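PDB 6ED2: glycosyl hydrolase family 2, TIM barrel domain protein from Faecalibacterium prausnitzii A2-165, which probably hydrolyses beta-glucuronides, releasing glucuronic acid, as a gut bacterial beta-glucuronidase of glycosyl hydrolase family 2. Local coordinates for residues 183-195 and 585-597. Numbering follows the deposited sequence. Where two conformers were deposited one is given.
Sequences IAAPYFDFYNYAG and FQTTEGILRVDGN. With FMT (formic acid), chain G.
Asp-189 and Arg-593 are brought together by two torsions: CG of Asp-189 stands opposite its backbone N (chi1 -167°), while the arginine chain bends at chi2 (-69°), and the two side chains arrive from opposite directions. This holds for one of two deposited conformers of Asp-189, so its grip is to be read with some doubt. Their salt bridge runs from NH2 of Arg-593 to OD1 of Asp-189 at 3.0 Å. OD1 lies near the guanidinium plane; NH2 meets it on the syn side, out of the carboxylate plane, and the two flat groups are turned 47° apart. NE adds weak bonds to both carboxylate oxygens, and ND2 of Asn-597 gives OD1 of Asp-189 another weak bond at 3.4 Å. That amide N also lies over one guanidinium face and binds O1 of a formic acid molecule, probably from the crystallisation liquor. OD1 of Asn-597 is held by the backbone N of Lys-599, whose NZ also bonds the formic acid. A methionine in place of Arg-593 would probably leave the Asp-189 carboxylate without its countercharge and freer to turn, and Tyr-501 OH without its bond to NH2.

The backbones meet in a single beta bridge between Phe-190 and Thr-587. N of Tyr-191 donates to O of Gln-586 (3.0 Å). Beside it the Tyr-191 ring turns its edge to the backbone, CD1 lying 3.4 Å from O of Thr-587. The Tyr-193 side chain crosses that of Gln-586 at about a right angle, its OH 3.2 Å from CB of Gln-586; this hydroxyl is hydrogen-bonded to Asp-79. Apart from these polar contacts, CG of Pro-186 meets CG2 of Thr-588 tip to tip at 3.8 Å.

A loop following strand 182-186 of the sugar-binding domain is thus joined to the loop between strand 574-580 and helix 610-621, an interdomain contact at the last beta-alpha loop of the family 2 TIM barrel.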
loop_
_atom_site.group_PDB
_atom_site.type_symbol
_atom_site.label_atom_id
_atom_site.label_comp_id
_atom_site.label_asym_id
_atom_site.label_seq_id
_atom_site.Cartn_x
_atom_site.Cartn_y
_atom_site.Cartn_z
ATOM N N ILE A 183 23.761 17.571 14.379
ATOM C CA ILE A 183 23.110 16.561 13.562
ATOM C C ILE A 183 24.222 15.706 12.971
ATOM O O ILE A 183 25.305 16.218 12.668
ATOM C CB ILE A 183 22.239 17.198 12.449
ATOM C CG1 ILE A 183 21.399 16.148 11.747
ATOM C CG2 ILE A 183 23.086 17.913 11.409
ATOM C CD1 ILE A 183 20.467 15.493 12.678
ATOM N N ALA A 184 23.983 14.404 12.848
ATOM C CA ALA A 184 24.982 13.530 12.248
ATOM C C ALA A 184 24.846 13.554 10.733
ATOM O O ALA A 184 23.734 13.563 10.195
ATOM C CB ALA A 184 24.846 12.096 12.763
ATOM N N ALA A 185 25.989 13.574 10.047
ATOM C CA ALA A 185 26.047 13.589 8.585
ATOM C C ALA A 185 26.921 12.427 8.141
ATOM O O ALA A 185 28.121 12.600 7.889
ATOM C CB ALA A 185 26.594 14.918 8.063
ATOM N N PRO A 186 26.356 11.228 8.043
ATOM C CA PRO A 186 27.175 10.052 7.728
ATOM C C PRO A 186 27.714 10.106 6.311
ATOM O O PRO A 186 27.085 10.665 5.414
ATOM C CB PRO A 186 26.196 8.881 7.884
ATOM C CG PRO A 186 25.003 9.427 8.605
ATOM C CD PRO A 186 24.936 10.883 8.242
ATOM N N TYR A 187 28.893 9.505 6.116
ATOM C CA TYR A 187 29.359 9.179 4.775
ATOM C C TYR A 187 28.878 7.812 4.350
ATOM O O TYR A 187 29.381 7.269 3.358
ATOM C CB TYR A 187 30.894 9.215 4.674
ATOM C CG TYR A 187 31.545 10.534 5.023
ATOM C CD1 TYR A 187 30.801 11.717 5.092
ATOM C CD2 TYR A 187 32.913 10.595 5.293
ATOM C CE1 TYR A 187 31.406 12.919 5.422
ATOM C CE2 TYR A 187 33.520 11.775 5.625
ATOM C CZ TYR A 187 32.772 12.936 5.688
ATOM O OH TYR A 187 33.389 14.109 6.014
ATOM N N PHE A 188 27.936 7.237 5.100
ATOM C CA PHE A 188 27.441 5.896 4.848
ATOM C C PHE A 188 25.929 5.931 4.691
ATOM O O PHE A 188 25.254 6.894 5.054
ATOM C CB PHE A 188 27.847 4.910 5.956
ATOM C CG PHE A 188 27.632 5.428 7.343
ATOM C CD1 PHE A 188 26.402 5.254 7.984
ATOM C CD2 PHE A 188 28.657 6.077 8.020
ATOM C CE1 PHE A 188 26.198 5.721 9.295
ATOM C CE2 PHE A 188 28.474 6.565 9.315
ATOM C CZ PHE A 188 27.242 6.386 9.959
ATOM N N ASP A 189 25.361 4.903 4.068
ATOM C CA ASP A 189 23.947 5.013 3.701
ATOM C C ASP A 189 23.014 4.830 4.900
ATOM O O ASP A 189 21.950 5.452 4.938
ATOM C CB ASP A 189 23.611 4.003 2.590
ATOM C CG ASP A 189 22.247 4.254 1.930
ATOM O OD1 ASP A 189 21.801 3.401 1.122
ATOM O OD2 ASP A 189 21.618 5.293 2.214
ATOM N N PHE A 190 23.405 4.054 5.909
ATOM C CA PHE A 190 22.470 3.595 6.929
ATOM C C PHE A 190 22.307 4.622 8.050
ATOM O O PHE A 190 23.175 5.469 8.278
ATOM C CB PHE A 190 22.901 2.223 7.487
ATOM C CG PHE A 190 24.348 2.145 7.937
ATOM C CD1 PHE A 190 24.674 2.233 9.293
ATOM C CD2 PHE A 190 25.367 1.922 7.023
ATOM C CE1 PHE A 190 25.997 2.130 9.729
ATOM C CE2 PHE A 190 26.695 1.814 7.448
ATOM C CZ PHE A 190 27.005 1.918 8.812
ATOM N N TYR A 191 21.157 4.564 8.723
ATOM C CA TYR A 191 20.850 5.534 9.762
ATOM C C TYR A 191 21.826 5.407 10.936
ATOM O O TYR A 191 22.261 4.309 11.300
ATOM C CB TYR A 191 19.408 5.359 10.251
ATOM C CG TYR A 191 18.911 6.540 11.069
ATOM C CD1 TYR A 191 18.300 7.625 10.452
ATOM C CD2 TYR A 191 19.082 6.585 12.459
ATOM C CE1 TYR A 191 17.857 8.724 11.189
ATOM C CE2 TYR A 191 18.645 7.686 13.206
ATOM C CZ TYR A 191 18.041 8.750 12.556
ATOM O OH TYR A 191 17.602 9.846 13.275
ATOM N N ASN A 192 22.159 6.543 11.546
ATOM C CA ASN A 192 23.140 6.570 12.636
ATOM C C ASN A 192 22.509 6.153 13.971
ATOM O O ASN A 192 22.526 6.886 14.957
ATOM C CB ASN A 192 23.772 7.956 12.739
ATOM C CG ASN A 192 24.996 7.972 13.653
ATOM O OD1 ASN A 192 25.825 7.061 13.610
ATOM N ND2 ASN A 192 25.112 9.007 14.486
ATOM N N TYR A 193 21.950 4.943 13.995
ATOM C CA TYR A 193 21.384 4.405 15.228
ATOM C C TYR A 193 22.459 4.313 16.309
ATOM O O TYR A 193 23.551 3.784 16.073
ATOM C CB TYR A 193 20.786 3.020 14.976
ATOM C CG TYR A 193 19.429 3.038 14.296
ATOM C CD1 TYR A 193 18.367 3.772 14.831
ATOM C CD2 TYR A 193 19.214 2.324 13.116
ATOM C CE1 TYR A 193 17.123 3.797 14.204
ATOM C CE2 TYR A 193 17.989 2.344 12.479
ATOM C CZ TYR A 193 16.945 3.078 13.025
ATOM O OH TYR A 193 15.725 3.077 12.387
ATOM N N ALA A 194 22.156 4.826 17.500
ATOM C CA ALA A 194 23.066 4.688 18.625
ATOM C C ALA A 194 22.270 4.346 19.878
ATOM O O ALA A 194 21.040 4.342 19.877
ATOM C CB ALA A 194 23.892 5.951 18.842
ATOM N N GLY A 195 22.994 4.066 20.955
ATOM C CA GLY A 195 22.382 3.594 22.180
ATOM C C GLY A 195 23.165 2.426 22.723
ATOM O O GLY A 195 24.365 2.314 22.456
ATOM N N PHE A 585 15.588 -1.463 5.285
ATOM C CA PHE A 585 16.245 -0.983 6.493
ATOM C C PHE A 585 16.285 0.532 6.449
ATOM O O PHE A 585 16.082 1.149 5.396
ATOM C CB PHE A 585 17.666 -1.566 6.648
ATOM C CG PHE A 585 18.627 -1.180 5.531
ATOM C CD1 PHE A 585 19.421 -0.048 5.639
ATOM C CD2 PHE A 585 18.740 -1.959 4.387
ATOM C CE1 PHE A 585 20.298 0.312 4.616
ATOM C CE2 PHE A 585 19.625 -1.610 3.357
ATOM C CZ PHE A 585 20.409 -0.475 3.476
ATOM N N GLN A 586 16.576 1.127 7.606
ATOM C CA GLN A 586 16.504 2.571 7.771
ATOM C C GLN A 586 17.804 3.253 7.346
ATOM O O GLN A 586 18.906 2.803 7.684
ATOM C CB GLN A 586 16.198 2.941 9.221
ATOM C CG GLN A 586 15.659 4.349 9.353
ATOM C CD GLN A 586 14.366 4.496 8.583
ATOM O OE1 GLN A 586 13.468 3.664 8.716
ATOM N NE2 GLN A 586 14.277 5.522 7.737
ATOM N N THR A 587 17.656 4.361 6.639
ATOM C CA THR A 587 18.729 5.261 6.226
ATOM C C THR A 587 18.410 6.650 6.755
ATOM O O THR A 587 17.335 6.892 7.303
ATOM C CB THR A 587 18.860 5.305 4.699
ATOM O OG1 THR A 587 17.704 5.964 4.154
ATOM C CG2 THR A 587 18.960 3.887 4.118
ATOM N N THR A 588 19.336 7.579 6.562
ATOM C CA THR A 588 19.013 8.977 6.799
ATOM C C THR A 588 17.953 9.445 5.803
ATOM O O THR A 588 17.718 8.809 4.771
ATOM C CB THR A 588 20.265 9.843 6.671
ATOM O OG1 THR A 588 20.866 9.586 5.399
ATOM C CG2 THR A 588 21.265 9.490 7.765
ATOM N N GLU A 589 17.300 10.561 6.131
ATOM C CA GLU A 589 16.278 11.117 5.249
ATOM C C GLU A 589 16.904 11.635 3.959
ATOM O O GLU A 589 18.028 12.135 3.952
ATOM C CB GLU A 589 15.531 12.265 5.928
ATOM C CG GLU A 589 14.679 11.871 7.120
ATOM C CD GLU A 589 13.695 12.967 7.541
ATOM O OE1 GLU A 589 13.030 13.573 6.666
ATOM O OE2 GLU A 589 13.590 13.226 8.759
ATOM N N GLY A 590 16.158 11.519 2.862
ATOM C CA GLY A 590 16.596 12.075 1.581
ATOM C C GLY A 590 15.578 11.799 0.493
ATOM O O GLY A 590 14.723 10.908 0.614
ATOM N N ILE A 591 15.699 12.563 -0.598
ATOM C CA ILE A 591 14.728 12.377 -1.674
ATOM C C ILE A 591 14.904 11.022 -2.347
ATOM O O ILE A 591 13.974 10.539 -2.995
ATOM C CB ILE A 591 14.787 13.511 -2.726
ATOM C CG1 ILE A 591 16.086 13.483 -3.533
ATOM C CG2 ILE A 591 14.590 14.896 -2.095
ATOM C CD1 ILE A 591 16.104 14.542 -4.640
ATOM N N LEU A 592 16.066 10.387 -2.201
ATOM C CA LEU A 592 16.317 9.088 -2.817
ATOM C C LEU A 592 15.826 7.915 -1.982
ATOM O O LEU A 592 15.912 6.774 -2.443
ATOM C CB LEU A 592 17.814 8.903 -3.047
ATOM C CG LEU A 592 18.413 9.787 -4.125
ATOM C CD1 LEU A 592 19.929 9.762 -3.996
ATOM C CD2 LEU A 592 17.973 9.243 -5.460
ATOM N N ARG A 593 15.349 8.164 -0.765
ATOM C CA ARG A 593 15.106 7.114 0.219
ATOM C C ARG A 593 13.645 7.201 0.664
ATOM O O ARG A 593 13.259 8.095 1.428
ATOM C CB ARG A 593 16.089 7.249 1.381
ATOM C CG ARG A 593 17.522 6.847 1.003
ATOM C CD ARG A 593 17.609 5.332 0.748
ATOM N NE ARG A 593 18.922 4.894 0.258
ATOM C CZ ARG A 593 19.183 4.629 -1.020
ATOM N NH1 ARG A 593 18.217 4.772 -1.934
ATOM N NH2 ARG A 593 20.399 4.226 -1.393
ATOM N N VAL A 594 12.832 6.269 0.175
ATOM C CA VAL A 594 11.412 6.234 0.499
ATOM C C VAL A 594 11.244 5.546 1.849
ATOM O O VAL A 594 11.017 4.330 1.915
ATOM C CB VAL A 594 10.625 5.526 -0.618
ATOM C CG1 VAL A 594 9.137 5.478 -0.291
ATOM C CG2 VAL A 594 10.859 6.243 -1.958
ATOM N N ASP A 595 11.373 6.321 2.930
ATOM C CA ASP A 595 11.438 5.798 4.299
ATOM C C ASP A 595 12.489 4.684 4.401
ATOM O O ASP A 595 12.189 3.503 4.590
ATOM C CB ASP A 595 10.063 5.299 4.766
ATOM C CG ASP A 595 10.046 4.919 6.255
ATOM O OD1 ASP A 595 11.008 5.283 6.986
ATOM O OD2 ASP A 595 9.070 4.259 6.692
ATOM N N GLY A 596 13.736 5.092 4.246
ATOM C CA GLY A 596 14.821 4.139 4.293
ATOM C C GLY A 596 15.060 3.487 2.945
ATOM O O GLY A 596 14.580 3.927 1.892
ATOM N N ASN A 597 15.825 2.402 2.997
ATOM C CA ASN A 597 16.292 1.702 1.812
ATOM C C ASN A 597 15.301 0.600 1.482
ATOM O O ASN A 597 14.907 -0.156 2.371
ATOM C CB ASN A 597 17.684 1.117 2.074
ATOM C CG ASN A 597 18.325 0.499 0.830
ATOM O OD1 ASN A 597 17.784 -0.434 0.230
ATOM N ND2 ASN A 597 19.504 0.995 0.463
HETATM C C FMT G . 22.367 0.976 -2.112
HETATM O O1 FMT G . 21.384 0.328 -1.760
HETATM O O2 FMT G . 22.629 2.092 -1.657
#